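PDB 1PCH: phosphocarrier protein HPr, which carries phosphoryl groups on an active-site histidine as a general, non-sugar-specific component of the phosphoenolpyruvate-dependent sugar phosphotransferase system. Local coordinates for residues Ala1-Ala5 / Ile73-Lys77; Ile7-Leu13 / Ile54-Thr58; Thr33-Asn37 / Thr58-Ile62. All coordinates share one frame; numbering follows the deposited sequence.

Contact 1 (Ala1-Ala5 / Ile73-Lys77); sequences AKFSA and IQAIK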
loop_
_atom_site.group_PDB
_atom_site.type_symbol
_atom_site.label_atom_id
_atom_site.label_comp_id
_atom_site.label_asym_id
_atom_site.label_seq_id
_atom_site.Cartn_x
_atom_site.Cartn_y
_atom_site.Cartn_z
ATOM N N ALA A 1 -0.445 -12.114 6.057
ATOM C CA ALA A 1 -1.712 -11.644 5.530
ATOM C C ALA A 1 -1.443 -10.837 4.249
ATOM O O ALA A 1 -0.474 -10.113 4.173
ATOM C CB ALA A 1 -2.414 -10.755 6.560
ATOM N N LYS A 2 -2.337 -10.993 3.262
ATOM C CA LYS A 2 -2.087 -10.268 2.024
ATOM C C LYS A 2 -3.291 -10.030 1.170
ATOM O O LYS A 2 -4.345 -10.672 1.219
ATOM C CB LYS A 2 -1.018 -11.033 1.240
ATOM C CG LYS A 2 -1.518 -12.118 0.350
ATOM C CD LYS A 2 -0.392 -13.107 -0.007
ATOM C CE LYS A 2 0.622 -12.516 -0.951
ATOM N NZ LYS A 2 1.771 -13.435 -1.219
ATOM N N PHE A 3 -3.104 -9.068 0.239
ATOM C CA PHE A 3 -4.138 -8.754 -0.709
ATOM C C PHE A 3 -3.503 -8.096 -1.928
ATOM O O PHE A 3 -2.425 -7.538 -1.858
ATOM C CB PHE A 3 -5.279 -7.942 -0.158
ATOM C CG PHE A 3 -5.038 -6.459 -0.006
ATOM C CD1 PHE A 3 -5.288 -5.602 -1.046
ATOM C CD2 PHE A 3 -4.554 -5.962 1.201
ATOM C CE1 PHE A 3 -5.070 -4.234 -0.917
ATOM C CE2 PHE A 3 -4.343 -4.599 1.340
ATOM C CZ PHE A 3 -4.594 -3.752 0.287
ATOM N N SER A 4 -4.191 -8.271 -3.055
ATOM C CA SER A 4 -3.662 -7.680 -4.278
ATOM C C SER A 4 -4.740 -6.815 -4.836
ATOM O O SER A 4 -5.943 -7.005 -4.569
ATOM C CB SER A 4 -3.241 -8.765 -5.260
ATOM O OG SER A 4 -2.280 -9.620 -4.738
ATOM N N ALA A 5 -4.362 -5.776 -5.575
ATOM C CA ALA A 5 -5.418 -4.921 -6.139
ATOM C C ALA A 5 -4.815 -4.211 -7.348
ATOM O O ALA A 5 -3.589 -4.093 -7.457
ATOM C CB ALA A 5 -5.986 -3.959 -5.160
ATOM N N ILE A 73 -3.926 -5.419 7.337
ATOM C CA ILE A 73 -4.335 -5.591 5.928
ATOM C C ILE A 73 -5.650 -4.916 5.640
ATOM O O ILE A 73 -5.838 -4.199 4.642
ATOM C CB ILE A 73 -4.387 -7.103 5.631
ATOM C CG1 ILE A 73 -3.003 -7.636 5.195
ATOM C CG2 ILE A 73 -5.424 -7.487 4.626
ATOM C CD1 ILE A 73 -2.522 -6.983 3.939
ATOM N N GLN A 74 -6.615 -5.040 6.569
ATOM C CA GLN A 74 -7.912 -4.396 6.376
ATOM C C GLN A 74 -7.800 -2.884 6.410
ATOM O O GLN A 74 -8.446 -2.189 5.611
ATOM C CB GLN A 74 -8.942 -4.911 7.370
ATOM C CG GLN A 74 -9.192 -6.387 7.331
ATOM C CD GLN A 74 -9.631 -6.938 5.990
ATOM O OE1 GLN A 74 -10.155 -6.216 5.153
ATOM N NE2 GLN A 74 -9.490 -8.254 5.842
ATOM N N ALA A 75 -6.975 -2.408 7.360
ATOM C CA ALA A 75 -6.768 -0.987 7.532
ATOM C C ALA A 75 -6.183 -0.399 6.238
ATOM O O ALA A 75 -6.704 0.578 5.734
ATOM C CB ALA A 75 -5.926 -0.672 8.725
ATOM N N ILE A 76 -5.164 -1.080 5.718
ATOM C CA ILE A 76 -4.523 -0.646 4.480
ATOM C C ILE A 76 -5.469 -0.737 3.274
ATOM O O ILE A 76 -5.564 0.170 2.471
ATOM C CB ILE A 76 -3.230 -1.404 4.234
ATOM C CG1 ILE A 76 -2.147 -1.165 5.275
ATOM C CG2 ILE A 76 -2.704 -1.121 2.808
ATOM C CD1 ILE A 76 -1.851 0.274 5.563
ATOM N N LYS A 77 -6.214 -1.827 3.171
ATOM C CA LYS A 77 -7.166 -1.959 2.067
ATOM C C LYS A 77 -8.176 -0.840 2.134
ATOM O O LYS A 77 -8.451 -0.102 1.180
ATOM C CB LYS A 77 -7.789 -3.359 2.129
ATOM C CG LYS A 77 -8.813 -3.667 1.075
ATOM C CD LYS A 77 -9.505 -5.016 1.376
ATOM C CE LYS A 77 -10.941 -4.958 0.829
ATOM N NZ LYS A 77 -11.605 -6.301 1.013
#
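Strand 2-5 with Phe-3 and helix 73-77 with Ile-73 run nearly parallel, their short axes 9.2 Å apart at closest and 18° apart in direction. The contact is apolar and rests mainly on these two side chains. Ile-73 reaches the strand with both branches. Its CG1 sits 3.5 Å from CB of Ala-1, which is tight for two carbons. Its CD1 tip continues along the chain, over CA of Lys-2, and meets CD2 of Phe-3 at 3.6 Å. CG2, the other branch, meets the same ring atom. The Phe-3 and Ile-73 side chains run past one another with opposite headings, and CD1 lies at the ring edge, near the ring plane.

The Phe-3 ring is directed at the helix. Its CG stands between the backbone N and the carbonyl carbon, chi1 79°. The far end of the ring then meets the helix backbone, with CZ 3.6 Å from CA of Lys-77. CB of Lys-77 lies over one face, 4.0 Å from the ring centroid and offset toward the rim, in a CH-pi contact. The root of this side chain makes the closest contacts with the ring, and the amine end leads away. CG2 of Ile-76 adds a looser edge contact, 4.1 Å from CZ of Phe-3.

Phe-3 also packs on Met-80, one turn further along helix 69-82. It touches Ile-62 of strand 59-65, and its backbone bonds to the same residue. Ile-76 also packs on Leu-21, Glu-24 and Ala-25 of helix 15-25. The contact therefore joins an outer strand of the HPr sheet to the C-terminal helix that covers it, and through Ile-76 it also meets helix 15-25.

Contact 2 (Ile7-Leu13 / Ile54-Thr58); sequences ITDKVGL and IKTGT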
loop_
_atom_site.group_PDB
_atom_site.type_symbol
_atom_site.label_atom_id
_atom_site.label_comp_id
_atom_site.label_asym_id
_atom_site.label_seq_id
_atom_site.Cartn_x
_atom_site.Cartn_y
_atom_site.Cartn_z
ATOM N N ILE A 7 -4.177 -0.679 -9.144
ATOM C CA ILE A 7 -4.194 0.753 -8.900
ATOM C C ILE A 7 -5.014 1.436 -10.001
ATOM O O ILE A 7 -4.672 1.336 -11.148
ATOM C CB ILE A 7 -2.756 1.331 -8.972
ATOM C CG1 ILE A 7 -1.826 0.730 -7.950
ATOM C CG2 ILE A 7 -2.854 2.844 -8.955
ATOM C CD1 ILE A 7 -2.298 0.981 -6.503
ATOM N N THR A 8 -6.111 2.078 -9.612
ATOM C CA THR A 8 -6.919 2.707 -10.658
ATOM C C THR A 8 -6.779 4.197 -10.690
ATOM O O THR A 8 -7.357 4.839 -11.582
ATOM C CB THR A 8 -8.386 2.306 -10.520
ATOM O OG1 THR A 8 -8.766 2.354 -9.141
ATOM C CG2 THR A 8 -8.511 0.841 -10.969
ATOM N N ASP A 9 -6.031 4.735 -9.720
ATOM C CA ASP A 9 -5.817 6.180 -9.688
ATOM C C ASP A 9 -5.046 6.550 -11.007
ATOM O O ASP A 9 -4.163 5.814 -11.331
ATOM C CB ASP A 9 -4.941 6.548 -8.512
ATOM C CG ASP A 9 -4.750 8.048 -8.368
ATOM O OD1 ASP A 9 -4.469 8.717 -9.368
ATOM O OD2 ASP A 9 -4.862 8.537 -7.215
ATOM N N LYS A 10 -5.504 7.569 -11.687
ATOM C CA LYS A 10 -4.928 7.986 -12.962
ATOM C C LYS A 10 -3.545 8.568 -12.831
ATOM O O LYS A 10 -2.831 8.769 -13.832
ATOM C CB LYS A 10 -5.873 8.990 -13.642
ATOM C CG LYS A 10 -7.174 8.288 -14.143
ATOM C CD LYS A 10 -8.032 9.300 -14.853
ATOM C CE LYS A 10 -9.502 9.154 -14.629
ATOM N NZ LYS A 10 -10.230 10.432 -14.973
ATOM N N VAL A 11 -3.116 8.861 -11.614
ATOM C CA VAL A 11 -1.762 9.412 -11.418
ATOM C C VAL A 11 -0.879 8.367 -10.755
ATOM O O VAL A 11 0.311 8.534 -10.518
ATOM C CB VAL A 11 -1.807 10.690 -10.545
ATOM C CG1 VAL A 11 -0.406 11.293 -10.450
ATOM C CG2 VAL A 11 -2.755 11.724 -11.171
ATOM N N GLY A 12 -1.498 7.213 -10.397
ATOM C CA GLY A 12 -0.718 6.191 -9.760
ATOM C C GLY A 12 -0.679 6.389 -8.233
ATOM O O GLY A 12 -1.535 7.008 -7.662
ATOM N N LEU A 13 0.351 5.824 -7.658
ATOM C CA LEU A 13 0.555 5.857 -6.216
ATOM C C LEU A 13 1.472 7.059 -5.939
ATOM O O LEU A 13 2.683 6.949 -6.024
ATOM C CB LEU A 13 1.118 4.559 -5.699
ATOM C CG LEU A 13 0.628 4.171 -4.285
ATOM C CD1 LEU A 13 1.262 2.885 -3.817
ATOM C CD2 LEU A 13 0.975 5.318 -3.352
ATOM N N ILE A 54 4.730 3.647 -8.664
ATOM C CA ILE A 54 3.683 2.719 -9.140
ATOM C C ILE A 54 2.691 3.449 -9.956
ATOM O O ILE A 54 2.219 4.501 -9.559
ATOM C CB ILE A 54 3.043 2.053 -7.903
ATOM C CG1 ILE A 54 4.012 1.095 -7.238
ATOM C CG2 ILE A 54 1.698 1.451 -8.244
ATOM C CD1 ILE A 54 3.817 0.858 -5.784
ATOM N N LYS A 55 2.487 2.986 -11.223
ATOM C CA LYS A 55 1.545 3.802 -12.039
ATOM C C LYS A 55 0.225 3.040 -12.226
ATOM O O LYS A 55 0.113 1.848 -11.930
ATOM C CB LYS A 55 2.207 4.091 -13.371
ATOM C CG LYS A 55 3.495 4.853 -13.335
ATOM C CD LYS A 55 3.358 6.333 -13.524
ATOM C CE LYS A 55 4.751 7.014 -13.584
ATOM N NZ LYS A 55 4.931 7.747 -14.859
ATOM N N THR A 56 -0.758 3.765 -12.719
ATOM C CA THR A 56 -2.077 3.203 -12.987
ATOM C C THR A 56 -1.979 1.879 -13.770
ATOM O O THR A 56 -1.152 1.759 -14.701
ATOM C CB THR A 56 -2.833 4.199 -13.911
ATOM O OG1 THR A 56 -2.730 5.494 -13.348
ATOM C CG2 THR A 56 -4.219 3.774 -14.182
ATOM N N GLY A 57 -2.820 0.952 -13.407
ATOM C CA GLY A 57 -2.969 -0.351 -14.000
ATOM C C GLY A 57 -2.095 -1.398 -13.407
ATOM O O GLY A 57 -2.178 -2.601 -13.621
ATOM N N THR A 58 -1.170 -0.892 -12.531
ATOM C CA THR A 58 -0.257 -1.798 -11.900
ATOM C C THR A 58 -0.976 -2.628 -10.845
ATOM O O THR A 58 -1.788 -2.122 -10.087
ATOM C CB THR A 58 0.922 -1.050 -11.228
ATOM O OG1 THR A 58 1.579 -0.256 -12.236
ATOM C CG2 THR A 58 1.951 -1.997 -10.664
HETATM O O HOH W 1 4.676 4.859 -6.233
#
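Ile-54 touches both Ile-7 and Leu-13. Its CB is 3.9 Å from CB of Leu-13. CG2, anti to the backbone N, reaches CG1 of Ile-7 at 3.6 Å, and the two side chains cross at about a right angle. On the other branch CG1 lies against CB of Ala-36. Its tip CD1 meets CD1 of Ile-34 and is 3.8 Å from CD1 of Leu-13, whose side chain points the same way.

Ile-7 N bonds to Thr-58 O, and Gly-57 N returns to Ile-7 O in the carbonyl plane. Leu-13 N reaches Ile-54 O at 3.0 Å, tilted 32° from the carbonyl plane. CA of Gly-12 lies 3.4 Å from the same oxygen in a CA-H...O contact. A water accepts from Ile-54 N and donates to Leu-13 O.

Thr-56 OG1 donates to Asp-9 O, though the modelled distance is doubtfully short. Asp-9 OD1 takes the N-H of Val-11 at 2.6 Å, an Asx turn. OD2 of Asp-9 bonds to NE2 of His-14, the active-site residue that forms the phosphohistidine intermediate. Backbone bonds hold loop 7-13 to the type II turn Lys-55 to Thr-58 and to Ile-54 just before it, while the Asp-9 carboxylate links the loop to His-14.

Contact 3 (Thr33-Asn37 / Thr58-Ile62); sequences TIIAN and TEITI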
loop_
_atom_site.group_PDB
_atom_site.type_symbol
_atom_site.label_atom_id
_atom_site.label_comp_id
_atom_site.label_asym_id
_atom_site.label_seq_id
_atom_site.Cartn_x
_atom_site.Cartn_y
_atom_site.Cartn_z
ATOM N N THR A 33 4.802 -4.852 3.598
ATOM C CA THR A 33 5.501 -4.670 2.344
ATOM C C THR A 33 4.522 -4.506 1.193
ATOM O O THR A 33 3.416 -5.040 1.161
ATOM C CB THR A 33 6.429 -5.881 2.117
ATOM O OG1 THR A 33 7.274 -5.960 3.270
ATOM C CG2 THR A 33 7.310 -5.674 0.898
ATOM N N ILE A 34 4.945 -3.714 0.253
ATOM C CA ILE A 34 4.173 -3.464 -0.978
ATOM C C ILE A 34 5.064 -3.987 -2.121
ATOM O O ILE A 34 6.274 -3.788 -2.103
ATOM C CB ILE A 34 3.792 -2.047 -1.173
ATOM C CG1 ILE A 34 3.020 -1.774 -2.497
ATOM C CG2 ILE A 34 4.982 -1.107 -1.070
ATOM C CD1 ILE A 34 2.377 -0.388 -2.475
ATOM N N ILE A 35 4.448 -4.791 -2.964
ATOM C CA ILE A 35 5.119 -5.437 -4.083
ATOM C C ILE A 35 4.422 -4.978 -5.378
ATOM O O ILE A 35 3.189 -4.910 -5.407
ATOM C CB ILE A 35 4.922 -6.986 -3.984
ATOM C CG1 ILE A 35 5.513 -7.569 -2.711
ATOM C CG2 ILE A 35 5.417 -7.668 -5.217
ATOM C CD1 ILE A 35 4.945 -8.898 -2.293
ATOM N N ALA A 36 5.224 -4.620 -6.336
ATOM C CA ALA A 36 4.857 -4.152 -7.638
ATOM C C ALA A 36 5.981 -4.469 -8.657
ATOM O O ALA A 36 7.127 -4.104 -8.489
ATOM C CB ALA A 36 4.507 -2.704 -7.669
ATOM N N ASN A 37 5.582 -5.182 -9.722
ATOM C CA ASN A 37 6.566 -5.531 -10.757
ATOM C C ASN A 37 7.689 -6.294 -10.069
ATOM O O ASN A 37 7.419 -7.250 -9.333
ATOM C CB ASN A 37 7.052 -4.320 -11.516
ATOM C CG ASN A 37 5.995 -3.302 -11.857
ATOM O OD1 ASN A 37 6.089 -2.107 -11.512
ATOM N ND2 ASN A 37 4.946 -3.723 -12.544
ATOM N N THR A 58 -1.170 -0.892 -12.531
ATOM C CA THR A 58 -0.257 -1.798 -11.900
ATOM C C THR A 58 -0.976 -2.628 -10.845
ATOM O O THR A 58 -1.788 -2.122 -10.087
ATOM C CB THR A 58 0.922 -1.050 -11.228
ATOM O OG1 THR A 58 1.579 -0.256 -12.236
ATOM C CG2 THR A 58 1.951 -1.997 -10.664
ATOM N N GLU A 59 -0.689 -3.906 -10.834
ATOM C CA GLU A 59 -1.243 -4.789 -9.838
ATOM C C GLU A 59 -0.188 -4.848 -8.688
ATOM O O GLU A 59 0.957 -5.175 -8.877
ATOM C CB GLU A 59 -1.433 -6.221 -10.333
ATOM C CG GLU A 59 -2.172 -7.070 -9.282
ATOM C CD GLU A 59 -2.402 -8.495 -9.790
ATOM O OE1 GLU A 59 -1.423 -9.254 -9.827
ATOM O OE2 GLU A 59 -3.567 -8.819 -10.132
ATOM N N ILE A 60 -0.710 -4.456 -7.528
ATOM C CA ILE A 60 0.159 -4.458 -6.360
ATOM C C ILE A 60 -0.343 -5.532 -5.396
ATOM O O ILE A 60 -1.498 -5.926 -5.418
ATOM C CB ILE A 60 0.135 -3.103 -5.680
ATOM C CG1 ILE A 60 -1.271 -2.682 -5.182
ATOM C CG2 ILE A 60 0.726 -2.042 -6.593
ATOM C CD1 ILE A 60 -1.277 -2.077 -3.808
ATOM N N THR A 61 0.593 -5.921 -4.541
ATOM C CA THR A 61 0.303 -6.879 -3.506
ATOM C C THR A 61 0.829 -6.287 -2.187
ATOM O O THR A 61 1.900 -5.711 -2.208
ATOM C CB THR A 61 1.029 -8.218 -3.766
ATOM O OG1 THR A 61 0.462 -8.759 -4.987
ATOM C CG2 THR A 61 0.620 -9.189 -2.663
ATOM N N ILE A 62 -0.021 -6.327 -1.193
ATOM C CA ILE A 62 0.363 -5.874 0.126
ATOM C C ILE A 62 0.424 -7.119 1.045
ATOM O O ILE A 62 -0.512 -7.932 1.063
ATOM C CB ILE A 62 -0.592 -4.853 0.729
ATOM C CG1 ILE A 62 -0.812 -3.627 -0.110
ATOM C CG2 ILE A 62 -0.153 -4.489 2.145
ATOM C CD1 ILE A 62 0.380 -2.731 -0.230
HETATM O O HOH W 2 3.085 -6.017 -10.123
#
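Two central strands of the four-stranded antiparallel sheet of the HPr fold, an open-faced beta sandwich, meet where Ile-34 faces Ile-62 and Ile-35 faces Thr-61. Ile-35 and Thr-61 form a hydrogen-bonded pair. Ile-35 N gives its hydrogen to Thr-61 O at 2.8 Å, and Thr-61 N returns a bond to Ile-35 O at 2.9 Å.

Ile-34 and Ile-62 form a non-hydrogen-bonded pair, with CA of Ile-62 3.3 Å from Thr-33 O in a CA-H...O contact. Their side chains lie on the helix-covered face. In Ile-62, with chi1 -56° and chi2 -68°, CD1 turns back against Ile-34, 3.6 Å from its CB. Ile-34 also packs on Val-49 and Met-52 of helix 46-52, whereas Ile-62 packs on Ile-73 and Met-80 of helix 69-82. Further along that face, CB of Ala-36 lies 4.0 Å from CG2 of Ile-60.

The opposite face carries Ile-35 and Thr-61. CB of Ile-35 is 4.1 Å from CB of Thr-61. The Thr-61 hydroxyl is hydrogen-bonded to Ser-4 OG. Beyond the Ile-35/Thr-61 pair, a water accepts from Asn-37 N at 2.7 Å and donates to Glu-59 O at 2.6 Å.

In the fold
From the N terminus, strand 2-6 opens the longest loop, closed when helix 69-82 returns in contact 1. Both other contacts fall within it. The chain next passes 7-13, then helix 15-25, and reaches strand 31-36. Contact 2 closes its loop at 54-58, and contact 3 closes at 58-62. Contacts 2 and 3 end on the same part of the chain, where they share Thr-58. Strand 59-65 lies between strands 2-6 and 31-36, and contacts 1 and 3 meet through probable hydrogen bonds, Phe-3 O with Ile-62 N and Ala-5 N with Ile-60 O. Ile-34 touches Leu-13 and Ile-54, joining the sheet to the active-site loop.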